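Local coordinates for hydroquinone dioxygenase large subunit (Pseudomonas sp., PDB 4ZXA), which forms, with its small subunit, a hydroquinone 1,2-dioxygenase, an iron(II)-dependent enzyme that cleaves the aromatic ring of hydroquinone, at the interface of chains B and A. Coordinates in Å, arbitrary orientation; residue numbers count along the deposited sequence, not the author numbering. Chains: chain A, Hydroquinone dioxygenase large subunit; chain B, Hydroquinone dioxygenase small subunit.

The interface of chains B and A. Residues chain B 12-14; chain A 194, 268-269, 309, 312.
B:Val13 and A:Asp269 meet through a pair of hydrogen bonds where the extended N-terminal arm of the small subunit crosses the cupin-type large subunit, beside the turn that joins strands 262-266 and 270-277. This is an interface between the large and small subunits of the dioxygenase. The backbone N of A:Asp269 gives its hydrogen to the carbonyl O of B:Val13 at 2.9 Å. In return the backbone N of B:Val13 reaches the carboxylate OD1 of A:Asp269 at 3.0 Å, nearly straight at the hydrogen (176°) but from above the carboxylate plane. An aspartate suits the place because its side chain is short: with CG beside its own backbone N (chi1 -60°), the residue offers a backbone donor and a side-chain acceptor to the C=O and N-H of one partner residue.

The other carboxylate oxygen is held within chain A. The hydroxyl OG of A:Ser268 donates to OD2 of A:Asp269 at 2.7 Å, on the anti side but tilted from the plane, while the ammonium NZ of A:Lys309 forms a salt bridge to the same OD2 at 2.9 Å from the opposite face, so the group is fixed against rotation. Serine suits its place because OG also accepts a hydrogen bond from the backbone N of A:Met312, at 3.0 Å, which ties the turn to strand 310-318. Replacing A:Asp269 with an alanine would probably leave the B:Val13 amide without its acceptor and the lysine ammonium without its countercharge.

A:Lys309 is long enough to span both subunits: extended until its last bend (chi4 -69°), it also donates from NZ to the hydroxyl OG1 of B:Thr12 at 2.9 Å. That OG1 lies at the edge of the A:Phe194 ring.

Apolar packing flanks the polar core. Threonine combines its hydroxyl with a methyl, CG2, that lies against CB of A:Ser268. The flat ring of B:Phe14 covers the same CB, its edge carbon CE1 resting there at 3.6 Å, with SD of A:Met312 at looser range, its chain crossing the phenylalanine side chain at a slant.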
loop_
_atom_site.group_PDB
_atom_site.type_symbol
_atom_site.label_atom_id
_atom_site.label_comp_id
_atom_site.label_asym_id
_atom_site.label_seq_id
_atom_site.Cartn_x
_atom_site.Cartn_y
_atom_site.Cartn_z
ATOM N N THR B 12 23.399 14.642 1.073
ATOM C CA THR B 12 22.852 14.506 2.410
ATOM C C THR B 12 22.756 15.905 3.040
ATOM O O THR B 12 23.770 16.556 3.353
ATOM C CB THR B 12 23.715 13.570 3.273
ATOM O OG1 THR B 12 23.759 12.265 2.671
ATOM C CG2 THR B 12 23.151 13.475 4.689
ATOM N N VAL B 13 21.532 16.384 3.212
ATOM C CA VAL B 13 21.353 17.752 3.645
ATOM C C VAL B 13 21.550 17.911 5.149
ATOM O O VAL B 13 20.758 17.414 5.937
ATOM C CB VAL B 13 19.988 18.277 3.218
ATOM C CG1 VAL B 13 19.736 19.648 3.816
ATOM C CG2 VAL B 13 19.922 18.316 1.697
ATOM N N PHE B 14 22.633 18.581 5.539
ATOM C CA PHE B 14 22.818 18.975 6.930
ATOM C C PHE B 14 22.580 20.473 7.036
ATOM O O PHE B 14 22.762 21.202 6.068
ATOM C CB PHE B 14 24.218 18.636 7.435
ATOM C CG PHE B 14 24.547 17.175 7.374
ATOM C CD1 PHE B 14 23.929 16.276 8.224
ATOM C CD2 PHE B 14 25.490 16.705 6.473
ATOM C CE1 PHE B 14 24.238 14.934 8.170
ATOM C CE2 PHE B 14 25.810 15.363 6.414
ATOM C CZ PHE B 14 25.182 14.475 7.268
ATOM N N PHE A 194 24.278 7.695 1.489
ATOM C CA PHE A 194 25.075 8.506 2.397
ATOM C C PHE A 194 26.504 8.624 1.865
ATOM O O PHE A 194 27.413 9.032 2.594
ATOM C CB PHE A 194 25.066 7.927 3.822
ATOM C CG PHE A 194 23.737 8.072 4.538
ATOM C CD1 PHE A 194 23.057 9.277 4.529
ATOM C CD2 PHE A 194 23.169 6.997 5.206
ATOM C CE1 PHE A 194 21.845 9.419 5.180
ATOM C CE2 PHE A 194 21.944 7.128 5.858
ATOM C CZ PHE A 194 21.276 8.341 5.846
ATOM N N SER A 268 19.424 14.804 9.543
ATOM C CA SER A 268 19.726 15.078 8.141
ATOM C C SER A 268 18.481 14.980 7.277
ATOM O O SER A 268 17.554 14.247 7.602
ATOM C CB SER A 268 20.778 14.110 7.607
ATOM O OG SER A 268 20.165 13.010 6.965
ATOM N N ASP A 269 18.466 15.733 6.183
ATOM C CA ASP A 269 17.408 15.648 5.193
ATOM C C ASP A 269 16.033 15.985 5.772
ATOM O O ASP A 269 15.909 16.955 6.526
ATOM C CB ASP A 269 17.452 14.281 4.514
ATOM C CG ASP A 269 18.787 14.045 3.818
ATOM O OD1 ASP A 269 19.031 14.707 2.782
ATOM O OD2 ASP A 269 19.613 13.236 4.312
ATOM N N LYS A 309 14.528 10.376 0.784
ATOM C CA LYS A 309 15.930 9.999 0.835
ATOM C C LYS A 309 16.269 9.416 2.200
ATOM O O LYS A 309 15.823 9.932 3.218
ATOM C CB LYS A 309 16.850 11.203 0.564
ATOM C CG LYS A 309 18.315 10.882 0.840
ATOM C CD LYS A 309 19.246 12.033 0.498
ATOM C CE LYS A 309 20.719 11.725 0.823
ATOM N NZ LYS A 309 20.999 11.642 2.289
ATOM N N MET A 312 18.916 10.769 8.486
ATOM C CA MET A 312 19.363 10.449 9.825
ATOM C C MET A 312 18.378 11.020 10.815
ATOM O O MET A 312 18.183 12.238 10.873
ATOM C CB MET A 312 20.752 11.016 10.062
ATOM C CG MET A 312 21.763 10.566 9.022
ATOM S SD MET A 312 23.418 11.093 9.499
ATOM C CE MET A 312 24.411 10.243 8.262
#